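BfpC (PDB 3VHJ) is essential for type IV pilus biogenesis, probably as a membrane component of the assembly machinery, and is represented here by its N-terminal cytoplasmic domain. Local coordinates at residues Asn93-Val98 with Asp110-Ser115; Gly7-Gly12 with Phe89-Glu94; Gly82-Gly87 with Pro132-Tyr137. The protein carries 1 engineered substitution. All blocks are in the same frame, centred on the assembly; numbering follows the deposited sequence.

Strands 96-101 and 85-90, neighbours in one mixed four-stranded sheet, tie the three contacts together. Contact 1 pairs the first of them with the outer strand 107-113; contact 3 pairs the second with strand 135-137 at the other border. Contact 2 uses the turn joining the two central strands to reach strand 8-11 of a separate sheet. Contacts 1 and 2 share Asn-93 and Glu-94, their centres are about 7 Å apart, and Leu-97 N lies 2.6 Å from Phe-89 O, a probable hydrogen bond. Contact 3 is centred about 18 Å from contact 1 and 20 Å from contact 2, yet Phe-89 CZ packs 3.6 Å from Tyr-137 CB.

Contact 1: residues Asn93-Val98 with Asp110-Ser115; sequences NELWLV and DKSFHS
Two hydrogen bonds grip OD2 of Asp-110, one from the indole NE1 of Trp-22 and one from the backbone N of Leu-20, while OD1 of the same carboxylate takes a third from the N of Asn-19. This buried acid lies on the second strand of a beta hairpin, strands 96-101 and 107-113, at one border of a mixed four-stranded sheet. The antiparallel register sets Trp-96 and Val-98 opposite Phe-113 and Lys-111 as hydrogen-bonded pairs, with Leu-97 and Ser-112 as the non-hydrogen-bonded pair between them. Trp-96 N gives the straightest bond, 171° at the hydrogen, to Phe-113 O, which it meets nearly along the C=O axis at 2.8 Å. In return Trp-96 O accepts Phe-113 N and also the CA-H of Ser-112, whose CA is 3.2 Å away.

On the Leu-97 face, Ser-112 suits a buried place because its small CB fits against Leu-97 CD2 at 3.9 Å while its OG is bonded to the carbonyl O of Leu-6. Leu-95, its CG anti to the backbone N, swings CD1 across to His-114, 3.4 Å from ND1, the two side chains crossing obliquely. The other face carries Trp-96, Val-98 and Phe-113, bulky apolar groups suited to lie under helix 116-127, where both aromatics touch Ala-119. Phe-113 CG stands beside its own backbone N (chi1 -50°), which brings CE1 to 3.6 Å from CG2 of Val-98.

Contact 2: residues Gly7-Gly12 with Phe89-Glu94; sequences GVAVIG and FPADNE
The segments meet at a single close backbone point, Val-10 beside Asp-92 with their CA atoms 5.2 Å apart, where Asp-92 N gives a hydrogen bond of 2.8 Å to Val-10 O, nearly along the C=O axis. Either side of it, side chains take over the work of a neighbouring strand.

Asn-93 is the main one. Its CG sits in the crowded position between the backbone N and the carbonyl carbon (chi1 59°), and from there the flat amide serves two backbone groups. ND2 donates to Val-8 O at 3.0 Å, with the acceptor in the amide plane and the N-H directed at a lone pair. OD1 accepts Val-10 N, but the donor stands well above the carbonyl plane, 64° out of it, so that bond misses the lone pairs. One donor and one acceptor on a short arm are what an asparagine offers, matching the C=O and N-H that strand 8-11 presents at this border.

That strand is an outermost one in a three-stranded mixed sheet, antiparallel to strand 14-17, whereas Asn-93 belongs to the loop linking strands 85-90 and 96-101 of another sheet; the contact thus joins two sheets near the surface. Val-10 packs against the polar side chains, its CG2 3.7 Å from Asn-93 CG and its CG1 lying against Asp-92 CB. Ala-9 CB and Ala-91 CB, small enough for close approach, meet at 4.1 Å.

Beyond Val-10 the chain turns at Gly-12, whose positive phi of 71° suits a residue without a side chain. Its N-H runs almost straight to Asp-92 OD2, meeting the carboxylate from above its plane at only 2.6 Å, consistent with an ionised acid.

Contact 3: residues Gly82-Gly87 with Pro132-Tyr137; sequences GSSFCG and PWDRTY
Packing is tightest where Cys-86 lies on the indole of Trp-133. Cys-86 CB and SG both sit over one face of the five-membered ring, CB 3.5 Å from its centroid as a CH-pi contact and SG beside it as a sulfur-aromatic one. A small, polarisable thiol can lie this flat on the ring, and chi1 of 86° places SG between the backbone N and the carbonyl carbon, near the methyl CG2 of Thr-136. The indole's NE1 is hydrogen-bonded to Val-127 O of helix 116-127, which helps fix its rotation. An alanine in place of Trp-133 removes the ring over Cys-86 and the donor to Val-127 O, and would probably loosen the packing against helix 116-127.

Below this lie strands 85-87 and 135-137, parallel and 12° from aligned, with helix 116-127 in the crossover that leads from strand 107-113 to strand 135-137. The strand order 107-113, 96-101, 85-90, 135-137 is consistent with the RNase H-like fold of actin-like domains. Cys-86 N bonds to Arg-135 O, and Tyr-137 N to Cys-86 O on a lone pair at 3.0 Å. Gly-87 belongs here because a CB would come within 3.1 Å of Tyr-137 O.

The other end is polar and looser. Asp-134 accepts Ser-84 N at OD2, 2.9 Å away and above the carboxylate plane, and the same oxygen forms a salt bridge with Lys-103. Ser-84 OG accepts Asp-134 N at 2.9 Å, while Ser-84 O takes Arg-135 N, so one short residue serves two N-H groups. A water 2.6 Å from Ser-84 OG donates to Pro-132 O, bringing solvent to this edge. Arg-135, bent at chi2 and chi3, reaches outward to Glu-146, with Tyr-137 OH 3.4 Å above its guanidinium plane.

Contact 1: residues Asn93-Val98 with Asp110-Ser115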
ATOM      1  N   ASN A  93      13.518   3.722   7.392  1.00 23.87           N
ATOM      2  CA  ASN A  93      13.579   3.243   8.765  1.00 23.96           C
ATOM      3  C   ASN A  93      13.699   1.731   8.971  1.00 24.56           C
ATOM      4  O   ASN A  93      12.948   1.145   9.750  1.00 22.90           O
ATOM      5  CB  ASN A  93      12.365   3.778   9.530  1.00 22.11           C
ATOM      6  CG  ASN A  93      11.048   3.341   8.915  1.00 22.16           C
ATOM      7  OD1 ASN A  93      10.944   3.177   7.698  1.00 20.58           O
ATOM      8  ND2 ASN A  93      10.027   3.166   9.754  1.00 20.53           N
ATOM      9  N   GLU A  94      14.647   1.102   8.283  1.00 25.44           N
ATOM     10  CA  GLU A  94      14.879  -0.333   8.437  1.00 28.31           C
ATOM     11  C   GLU A  94      13.661  -1.166   8.059  1.00 28.20           C
ATOM     12  O   GLU A  94      13.449  -2.253   8.605  1.00 27.55           O
ATOM     13  CB  GLU A  94      15.235  -0.656   9.893  1.00 31.89           C
ATOM     14  CG  GLU A  94      16.099   0.374  10.610  1.00 35.64           C
ATOM     15  CD  GLU A  94      17.530   0.361  10.139  1.00 38.26           C
ATOM     16  OE1 GLU A  94      18.381   0.982  10.811  1.00 40.76           O
ATOM     17  OE2 GLU A  94      17.803  -0.265   9.095  1.00 40.67           O
ATOM     18  N   LEU A  95      12.851  -0.664   7.138  1.00 25.22           N
ATOM     19  CA  LEU A  95      11.663  -1.398   6.735  1.00 23.14           C
ATOM     20  C   LEU A  95      11.667  -1.596   5.223  1.00 21.77           C
ATOM     21  O   LEU A  95      12.133  -0.734   4.483  1.00 21.76           O
ATOM     22  CB  LEU A  95      10.419  -0.615   7.165  1.00 23.63           C
ATOM     23  CG  LEU A  95       9.036  -1.254   7.087  1.00 25.51           C
ATOM     24  CD1 LEU A  95       8.929  -2.399   8.095  1.00 25.31           C
ATOM     25  CD2 LEU A  95       7.986  -0.184   7.390  1.00 26.95           C
ATOM     26  N   TRP A  96      11.153  -2.737   4.777  1.00 19.87           N
ATOM     27  CA  TRP A  96      11.067  -3.029   3.356  1.00 20.14           C
ATOM     28  C   TRP A  96       9.611  -3.027   2.939  1.00 18.76           C
ATOM     29  O   TRP A  96       8.760  -3.582   3.631  1.00 19.31           O
ATOM     30  CB  TRP A  96      11.707  -4.378   3.039  1.00 21.13           C
ATOM     31  CG  TRP A  96      13.191  -4.288   3.074  1.00 23.70           C
ATOM     32  CD1 TRP A  96      13.999  -4.382   4.175  1.00 24.48           C
ATOM     33  CD2 TRP A  96      14.046  -3.985   1.971  1.00 25.06           C
ATOM     34  NE1 TRP A  96      15.306  -4.149   3.820  1.00 26.72           N
ATOM     35  CE2 TRP A  96      15.364  -3.902   2.473  1.00 26.08           C
ATOM     36  CE3 TRP A  96      13.827  -3.772   0.602  1.00 25.02           C
ATOM     37  CZ2 TRP A  96      16.459  -3.615   1.655  1.00 27.38           C
ATOM     38  CZ3 TRP A  96      14.916  -3.488  -0.212  1.00 27.64           C
ATOM     39  CH2 TRP A  96      16.217  -3.412   0.320  1.00 28.00           C
ATOM     40  N   LEU A  97       9.339  -2.406   1.799  1.00 16.63           N
ATOM     41  CA  LEU A  97       7.983  -2.295   1.288  1.00 18.12           C
ATOM     42  C   LEU A  97       7.798  -3.006  -0.049  1.00 17.40           C
ATOM     43  O   LEU A  97       8.675  -2.962  -0.906  1.00 17.37           O
ATOM     44  CB  LEU A  97       7.633  -0.816   1.100  1.00 16.67           C
ATOM     45  CG  LEU A  97       7.901   0.120   2.283  1.00 18.08           C
ATOM     46  CD1 LEU A  97       7.616   1.556   1.853  1.00 17.34           C
ATOM     47  CD2 LEU A  97       7.039  -0.283   3.478  1.00 17.06           C
ATOM     48  N   VAL A  98       6.661  -3.676  -0.209  1.00 16.80           N
ATOM     49  CA  VAL A  98       6.334  -4.339  -1.467  1.00 16.29           C
ATOM     50  C   VAL A  98       4.945  -3.817  -1.809  1.00 17.04           C
ATOM     51  O   VAL A  98       3.996  -4.035  -1.059  1.00 16.33           O
ATOM     52  CB  VAL A  98       6.292  -5.872  -1.337  1.00 16.64           C
ATOM     53  CG1 VAL A  98       5.904  -6.492  -2.688  1.00 17.12           C
ATOM     54  CG2 VAL A  98       7.663  -6.385  -0.904  1.00 18.77           C
ATOM     55  N   ASP A 110       0.200  -3.984  -0.571  1.00 17.17           N
ATOM     56  CA  ASP A 110       0.704  -2.958   0.329  1.00 18.13           C
ATOM     57  C   ASP A 110       1.211  -3.749   1.526  1.00 18.45           C
ATOM     58  O   ASP A 110       0.480  -3.974   2.484  1.00 18.75           O
ATOM     59  CB  ASP A 110      -0.398  -1.989   0.759  1.00 16.46           C
ATOM     60  CG  ASP A 110       0.082  -0.996   1.803  1.00 16.90           C
ATOM     61  OD1 ASP A 110       1.306  -0.970   2.074  1.00 15.00           O
ATOM     62  OD2 ASP A 110      -0.753  -0.238   2.350  1.00 14.53           O
ATOM     63  N   LYS A 111       2.465  -4.181   1.455  1.00 19.70           N
ATOM     64  CA  LYS A 111       3.055  -4.983   2.523  1.00 19.56           C
ATOM     65  C   LYS A 111       4.371  -4.406   3.003  1.00 19.17           C
ATOM     66  O   LYS A 111       5.125  -3.834   2.221  1.00 18.48           O
ATOM     67  CB  LYS A 111       3.294  -6.408   2.021  1.00 22.44           C
ATOM     68  CG  LYS A 111       2.044  -7.109   1.550  1.00 25.93           C
ATOM     69  CD  LYS A 111       1.306  -7.784   2.695  1.00 29.58           C
ATOM     70  CE  LYS A 111       2.091  -8.976   3.214  1.00 31.97           C
ATOM     71  NZ  LYS A 111       1.323  -9.757   4.227  1.00 35.74           N
ATOM     72  N   SER A 112       4.633  -4.549   4.297  1.00 19.09           N
ATOM     73  CA  SER A 112       5.875  -4.075   4.884  1.00 19.47           C
ATOM     74  C   SER A 112       6.519  -5.270   5.580  1.00 20.90           C
ATOM     75  O   SER A 112       5.820  -6.189   6.010  1.00 19.66           O
ATOM     76  CB  SER A 112       5.604  -2.958   5.895  1.00 20.02           C
ATOM     77  OG  SER A 112       4.836  -3.434   6.981  1.00 23.73           O
ATOM     78  N   PHE A 113       7.846  -5.266   5.667  1.00 20.95           N
ATOM     79  CA  PHE A 113       8.581  -6.356   6.310  1.00 22.28           C
ATOM     80  C   PHE A 113       9.800  -5.783   7.011  1.00 22.69           C
ATOM     81  O   PHE A 113      10.392  -4.821   6.535  1.00 22.51           O
ATOM     82  CB  PHE A 113       9.093  -7.370   5.278  1.00 22.40           C
ATOM     83  CG  PHE A 113       8.052  -7.853   4.319  1.00 23.04           C
ATOM     84  CD1 PHE A 113       7.647  -7.058   3.252  1.00 21.91           C
ATOM     85  CD2 PHE A 113       7.472  -9.106   4.484  1.00 22.32           C
ATOM     86  CE1 PHE A 113       6.678  -7.508   2.359  1.00 23.68           C
ATOM     87  CE2 PHE A 113       6.504  -9.562   3.597  1.00 23.72           C
ATOM     88  CZ  PHE A 113       6.107  -8.762   2.536  1.00 23.08           C
ATOM     89  N   HIS A 114      10.185  -6.364   8.137  1.00 26.00           N
ATOM     90  CA  HIS A 114      11.381  -5.873   8.806  1.00 29.21           C
ATOM     91  C   HIS A 114      12.589  -6.573   8.198  1.00 30.19           C
ATOM     92  O   HIS A 114      13.726  -6.126   8.355  1.00 31.73           O
ATOM     93  CB  HIS A 114      11.307  -6.118  10.316  1.00 32.50           C
ATOM     94  CG  HIS A 114      10.429  -5.140  11.034  1.00 36.79           C
ATOM     95  ND1 HIS A 114      10.480  -3.783  10.791  1.00 38.15           N
ATOM     96  CD2 HIS A 114       9.473  -5.319  11.976  1.00 37.78           C
ATOM     97  CE1 HIS A 114       9.589  -3.169  11.549  1.00 38.58           C
ATOM     98  NE2 HIS A 114       8.965  -4.078  12.277  1.00 38.91           N
ATOM     99  N   SER A 115      12.321  -7.657   7.473  1.00 30.16           N
ATOM    100  CA  SER A 115      13.367  -8.445   6.824  1.00 30.54           C
ATOM    101  C   SER A 115      13.360  -8.324   5.306  1.00 29.87           C
ATOM    102  O   SER A 115      12.326  -8.498   4.660  1.00 28.40           O
ATOM    103  CB  SER A 115      13.218  -9.920   7.203  1.00 31.25           C
ATOM    104  OG  SER A 115      13.917 -10.747   6.292  1.00 32.95           O
TER

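Contact 2: residues Gly7-Gly12 with Phe89-Glu94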
ATOM      1  N   GLY A   7       3.758  -1.100  10.653  1.00 19.00           N
ATOM      2  CA  GLY A   7       2.857  -0.349   9.801  1.00 16.28           C
ATOM      3  C   GLY A   7       3.206   1.100   9.512  1.00 17.19           C
ATOM      4  O   GLY A   7       2.418   1.803   8.878  1.00 16.01           O
ATOM      5  N   VAL A   8       4.366   1.565   9.963  1.00 16.41           N
ATOM      6  CA  VAL A   8       4.737   2.954   9.713  1.00 16.45           C
ATOM      7  C   VAL A   8       6.077   3.072   9.002  1.00 18.26           C
ATOM      8  O   VAL A   8       7.113   2.686   9.534  1.00 17.50           O
ATOM      9  CB  VAL A   8       4.785   3.766  11.031  1.00 17.57           C
ATOM     10  CG1 VAL A   8       5.148   5.216  10.746  1.00 17.42           C
ATOM     11  CG2 VAL A   8       3.435   3.700  11.724  1.00 19.33           C
ATOM     12  N   ALA A   9       6.052   3.624   7.795  1.00 17.36           N
ATOM     13  CA  ALA A   9       7.278   3.779   7.033  1.00 17.73           C
ATOM     14  C   ALA A   9       7.738   5.226   7.024  1.00 18.57           C
ATOM     15  O   ALA A   9       6.931   6.146   7.139  1.00 18.29           O
ATOM     16  CB  ALA A   9       7.064   3.292   5.600  1.00 15.47           C
ATOM     17  N   VAL A  10       9.046   5.418   6.905  1.00 19.12           N
ATOM     18  CA  VAL A  10       9.614   6.756   6.834  1.00 21.29           C
ATOM     19  C   VAL A  10      10.243   6.906   5.456  1.00 22.42           C
ATOM     20  O   VAL A  10      11.022   6.061   5.021  1.00 22.84           O
ATOM     21  CB  VAL A  10      10.727   6.991   7.886  1.00 22.47           C
ATOM     22  CG1 VAL A  10      11.368   8.361   7.662  1.00 23.13           C
ATOM     23  CG2 VAL A  10      10.157   6.912   9.286  1.00 21.00           C
ATOM     24  N   ILE A  11       9.873   7.972   4.761  1.00 24.12           N
ATOM     25  CA  ILE A  11      10.426   8.254   3.447  1.00 25.57           C
ATOM     26  C   ILE A  11      10.792   9.724   3.503  1.00 26.28           C
ATOM     27  O   ILE A  11       9.924  10.590   3.436  1.00 25.64           O
ATOM     28  CB  ILE A  11       9.398   8.008   2.326  1.00 26.24           C
ATOM     29  CG1 ILE A  11       8.945   6.548   2.353  1.00 28.29           C
ATOM     30  CG2 ILE A  11      10.016   8.334   0.971  1.00 28.25           C
ATOM     31  CD1 ILE A  11       7.759   6.256   1.457  1.00 30.82           C
ATOM     32  N   GLY A  12      12.081  10.000   3.654  1.00 28.08           N
ATOM     33  CA  GLY A  12      12.521  11.377   3.745  1.00 28.32           C
ATOM     34  C   GLY A  12      12.075  11.955   5.076  1.00 28.02           C
ATOM     35  O   GLY A  12      12.356  11.387   6.131  1.00 27.81           O
ATOM     36  N   PHE A  89      10.760  -1.925  -2.300  1.00 19.91           N
ATOM     37  CA  PHE A  89      11.450  -0.694  -1.923  1.00 19.97           C
ATOM     38  C   PHE A  89      11.879  -0.650  -0.467  1.00 19.42           C
ATOM     39  O   PHE A  89      11.135  -1.054   0.420  1.00 19.39           O
ATOM     40  CB  PHE A  89      10.531   0.517  -2.112  1.00 20.19           C
ATOM     41  CG  PHE A  89      10.025   0.715  -3.508  1.00 21.79           C
ATOM     42  CD1 PHE A  89      10.768   1.434  -4.436  1.00 21.41           C
ATOM     43  CD2 PHE A  89       8.759   0.260  -3.868  1.00 22.31           C
ATOM     44  CE1 PHE A  89      10.253   1.708  -5.699  1.00 22.32           C
ATOM     45  CE2 PHE A  89       8.239   0.527  -5.129  1.00 20.41           C
ATOM     46  CZ  PHE A  89       8.984   1.253  -6.043  1.00 19.97           C
ATOM     47  N   PRO A  90      13.086  -0.134  -0.202  1.00 22.23           N
ATOM     48  CA  PRO A  90      13.566  -0.033   1.178  1.00 21.94           C
ATOM     49  C   PRO A  90      13.073   1.325   1.679  1.00 20.66           C
ATOM     50  O   PRO A  90      13.203   2.320   0.965  1.00 20.65           O
ATOM     51  CB  PRO A  90      15.093  -0.022   1.036  1.00 22.13           C
ATOM     52  CG  PRO A  90      15.362  -0.296  -0.443  1.00 25.82           C
ATOM     53  CD  PRO A  90      14.155   0.197  -1.157  1.00 22.03           C
ATOM     54  N   ALA A  91      12.490   1.376   2.873  1.00 20.26           N
ATOM     55  CA  ALA A  91      12.050   2.655   3.431  1.00 20.62           C
ATOM     56  C   ALA A  91      13.277   3.186   4.170  1.00 22.50           C
ATOM     57  O   ALA A  91      14.306   2.511   4.215  1.00 23.11           O
ATOM     58  CB  ALA A  91      10.890   2.457   4.399  1.00 19.95           C
ATOM     59  N   ASP A  92      13.180   4.375   4.754  1.00 22.56           N
ATOM     60  CA  ASP A  92      14.326   4.946   5.454  1.00 24.30           C
ATOM     61  C   ASP A  92      14.507   4.444   6.878  1.00 25.52           C
ATOM     62  O   ASP A  92      15.540   4.698   7.498  1.00 25.98           O
ATOM     63  CB  ASP A  92      14.229   6.473   5.492  1.00 25.10           C
ATOM     64  CG  ASP A  92      14.315   7.097   4.120  1.00 25.89           C
ATOM     65  OD1 ASP A  92      14.731   6.401   3.175  1.00 27.65           O
ATOM     66  OD2 ASP A  92      13.978   8.291   3.991  1.00 27.29           O
ATOM     67  N   ASN A  93      13.518   3.722   7.392  1.00 23.87           N
ATOM     68  CA  ASN A  93      13.579   3.243   8.765  1.00 23.96           C
ATOM     69  C   ASN A  93      13.699   1.731   8.971  1.00 24.56           C
ATOM     70  O   ASN A  93      12.948   1.145   9.750  1.00 22.90           O
ATOM     71  CB  ASN A  93      12.365   3.778   9.530  1.00 22.11           C
ATOM     72  CG  ASN A  93      11.048   3.341   8.915  1.00 22.16           C
ATOM     73  OD1 ASN A  93      10.944   3.177   7.698  1.00 20.58           O
ATOM     74  ND2 ASN A  93      10.027   3.166   9.754  1.00 20.53           N
ATOM     75  N   GLU A  94      14.647   1.102   8.283  1.00 25.44           N
ATOM     76  CA  GLU A  94      14.879  -0.333   8.437  1.00 28.31           C
ATOM     77  C   GLU A  94      13.661  -1.166   8.059  1.00 28.20           C
ATOM     78  O   GLU A  94      13.449  -2.253   8.605  1.00 27.55           O
ATOM     79  CB  GLU A  94      15.235  -0.656   9.893  1.00 31.89           C
ATOM     80  CG  GLU A  94      16.099   0.374  10.610  1.00 35.64           C
ATOM     81  CD  GLU A  94      17.530   0.361  10.139  1.00 38.26           C
ATOM     82  OE1 GLU A  94      18.381   0.982  10.811  1.00 40.76           O
ATOM     83  OE2 GLU A  94      17.803  -0.265   9.095  1.00 40.67           O
TER

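Contact 3: residues Gly82-Gly87 with Pro132-Tyr137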
ATOM      1  N   GLY A  82      -2.510   6.217 -14.749  1.00 22.27           N
ATOM      2  CA  GLY A  82      -3.103   5.338 -15.739  1.00 21.49           C
ATOM      3  C   GLY A  82      -2.265   4.099 -15.989  1.00 22.24           C
ATOM      4  O   GLY A  82      -2.732   3.137 -16.599  1.00 22.33           O
ATOM      5  N   SER A  83      -1.021   4.114 -15.524  1.00 22.02           N
ATOM      6  CA  SER A  83      -0.154   2.959 -15.705  1.00 20.89           C
ATOM      7  C   SER A  83      -0.001   2.195 -14.390  1.00 20.73           C
ATOM      8  O   SER A  83       0.152   2.795 -13.326  1.00 19.75           O
ATOM      9  CB  SER A  83       1.216   3.399 -16.242  1.00 21.45           C
ATOM     10  OG  SER A  83       1.868   4.276 -15.345  1.00 27.74           O
ATOM     11  N   SER A  84      -0.068   0.870 -14.473  1.00 19.37           N
ATOM     12  CA  SER A  84       0.065   0.004 -13.305  1.00 19.35           C
ATOM     13  C   SER A  84       1.535  -0.124 -12.916  1.00 20.54           C
ATOM     14  O   SER A  84       2.423   0.134 -13.728  1.00 19.67           O
ATOM     15  CB  SER A  84      -0.509  -1.379 -13.619  1.00 18.92           C
ATOM     16  OG  SER A  84       0.143  -1.946 -14.748  1.00 19.87           O
ATOM     17  N   PHE A  85       1.795  -0.531 -11.678  1.00 18.56           N
ATOM     18  CA  PHE A  85       3.171  -0.667 -11.218  1.00 19.35           C
ATOM     19  C   PHE A  85       3.260  -1.474  -9.935  1.00 19.11           C
ATOM     20  O   PHE A  85       2.293  -1.584  -9.183  1.00 17.70           O
ATOM     21  CB  PHE A  85       3.772   0.719 -10.969  1.00 22.20           C
ATOM     22  CG  PHE A  85       3.096   1.478  -9.850  1.00 23.85           C
ATOM     23  CD1 PHE A  85       3.524   1.339  -8.536  1.00 27.01           C
ATOM     24  CD2 PHE A  85       2.008   2.299 -10.111  1.00 27.06           C
ATOM     25  CE1 PHE A  85       2.878   2.006  -7.493  1.00 26.73           C
ATOM     26  CE2 PHE A  85       1.350   2.975  -9.075  1.00 30.10           C
ATOM     27  CZ  PHE A  85       1.789   2.824  -7.764  1.00 27.26           C
ATOM     28  N   CYS A  86       4.436  -2.036  -9.693  1.00 17.98           N
ATOM     29  CA  CYS A  86       4.683  -2.790  -8.478  1.00 20.12           C
ATOM     30  C   CYS A  86       6.159  -2.594  -8.174  1.00 20.42           C
ATOM     31  O   CYS A  86       6.914  -2.119  -9.020  1.00 18.85           O
ATOM     32  CB  CYS A  86       4.377  -4.277  -8.675  1.00 19.78           C
ATOM     33  SG  CYS A  86       5.739  -5.243  -9.356  1.00 20.19           S
ATOM     34  N   GLY A  87       6.573  -2.941  -6.965  1.00 21.76           N
ATOM     35  CA  GLY A  87       7.975  -2.785  -6.638  1.00 20.80           C
ATOM     36  C   GLY A  87       8.341  -3.173  -5.227  1.00 19.69           C
ATOM     37  O   GLY A  87       7.486  -3.248  -4.342  1.00 18.43           O
ATOM     38  N   PRO A 132       0.178  -8.118 -14.986  1.00 23.76           N
ATOM     39  CA  PRO A 132       0.940  -7.499 -16.080  1.00 23.67           C
ATOM     40  C   PRO A 132       1.279  -6.038 -15.789  1.00 22.59           C
ATOM     41  O   PRO A 132       0.741  -5.138 -16.442  1.00 21.98           O
ATOM     42  CB  PRO A 132      -0.006  -7.616 -17.279  1.00 23.53           C
ATOM     43  CG  PRO A 132      -0.987  -8.673 -16.881  1.00 26.68           C
ATOM     44  CD  PRO A 132      -1.192  -8.420 -15.423  1.00 23.75           C
ATOM     45  N   TRP A 133       2.165  -5.796 -14.827  1.00 20.69           N
ATOM     46  CA  TRP A 133       2.521  -4.421 -14.462  1.00 19.97           C
ATOM     47  C   TRP A 133       3.187  -3.656 -15.597  1.00 20.68           C
ATOM     48  O   TRP A 133       4.026  -4.198 -16.314  1.00 21.88           O
ATOM     49  CB  TRP A 133       3.472  -4.391 -13.253  1.00 18.74           C
ATOM     50  CG  TRP A 133       3.177  -5.393 -12.164  1.00 17.78           C
ATOM     51  CD1 TRP A 133       3.852  -6.555 -11.923  1.00 18.79           C
ATOM     52  CD2 TRP A 133       2.137  -5.322 -11.180  1.00 17.02           C
ATOM     53  NE1 TRP A 133       3.299  -7.214 -10.852  1.00 17.81           N
ATOM     54  CE2 TRP A 133       2.244  -6.480 -10.375  1.00 18.29           C
ATOM     55  CE3 TRP A 133       1.122  -4.394 -10.898  1.00 16.50           C
ATOM     56  CZ2 TRP A 133       1.375  -6.736  -9.309  1.00 18.65           C
ATOM     57  CZ3 TRP A 133       0.256  -4.648  -9.836  1.00 17.44           C
ATOM     58  CH2 TRP A 133       0.388  -5.809  -9.055  1.00 18.56           C
ATOM     59  N   ASP A 134       2.823  -2.388 -15.755  1.00 20.69           N
ATOM     60  CA  ASP A 134       3.439  -1.571 -16.789  1.00 21.55           C
ATOM     61  C   ASP A 134       4.881  -1.297 -16.363  1.00 22.32           C
ATOM     62  O   ASP A 134       5.794  -1.289 -17.188  1.00 21.48           O
ATOM     63  CB  ASP A 134       2.678  -0.252 -16.975  1.00 20.78           C
ATOM     64  CG  ASP A 134       1.357  -0.436 -17.699  1.00 21.85           C
ATOM     65  OD1 ASP A 134       1.320  -1.214 -18.673  1.00 20.52           O
ATOM     66  OD2 ASP A 134       0.355   0.205 -17.310  1.00 21.96           O
ATOM     67  N   ARG A 135       5.076  -1.087 -15.061  1.00 20.99           N
ATOM     68  CA  ARG A 135       6.402  -0.827 -14.508  1.00 21.63           C
ATOM     69  C   ARG A 135       6.654  -1.674 -13.264  1.00 21.78           C
ATOM     70  O   ARG A 135       5.748  -1.901 -12.463  1.00 21.06           O
ATOM     71  CB  ARG A 135       6.560   0.652 -14.132  1.00 24.43           C
ATOM     72  CG  ARG A 135       6.557   1.633 -15.298  1.00 26.83           C
ATOM     73  CD  ARG A 135       7.619   1.287 -16.348  1.00 29.52           C
ATOM     74  NE  ARG A 135       8.989   1.263 -15.830  1.00 32.61           N
ATOM     75  CZ  ARG A 135       9.685   2.341 -15.477  1.00 34.62           C
ATOM     76  NH1 ARG A 135       9.147   3.550 -15.582  1.00 34.53           N
ATOM     77  NH2 ARG A 135      10.930   2.213 -15.031  1.00 33.15           N
ATOM     78  N   THR A 136       7.893  -2.139 -13.117  1.00 20.49           N
ATOM     79  CA  THR A 136       8.301  -2.937 -11.968  1.00 20.81           C
ATOM     80  C   THR A 136       9.621  -2.372 -11.447  1.00 21.64           C
ATOM     81  O   THR A 136      10.546  -2.120 -12.223  1.00 20.89           O
ATOM     82  CB  THR A 136       8.513  -4.422 -12.338  1.00 20.07           C
ATOM     83  OG1 THR A 136       7.273  -4.999 -12.770  1.00 19.91           O
ATOM     84  CG2 THR A 136       9.024  -5.192 -11.134  1.00 20.19           C
ATOM     85  N   TYR A 137       9.699  -2.183 -10.133  1.00 21.15           N
ATOM     86  CA  TYR A 137      10.887  -1.635  -9.491  1.00 22.33           C
ATOM     87  C   TYR A 137      11.435  -2.549  -8.402  1.00 22.90           C
ATOM     88  O   TYR A 137      10.679  -3.228  -7.703  1.00 22.71           O
ATOM     89  CB  TYR A 137      10.561  -0.284  -8.854  1.00 21.99           C
ATOM     90  CG  TYR A 137       9.895   0.688  -9.781  1.00 22.90           C
ATOM     91  CD1 TYR A 137      10.633   1.374 -10.744  1.00 21.70           C
ATOM     92  CD2 TYR A 137       8.519   0.916  -9.710  1.00 21.69           C
ATOM     93  CE1 TYR A 137      10.018   2.266 -11.614  1.00 23.07           C
ATOM     94  CE2 TYR A 137       7.894   1.807 -10.577  1.00 22.93           C
ATOM     95  CZ  TYR A 137       8.652   2.477 -11.527  1.00 22.38           C
ATOM     96  OH  TYR A 137       8.052   3.354 -12.395  1.00 23.18           O
TER
HETATM   97  O   HOH W   1      -1.251  -3.270 -16.516  1.00 22.50           O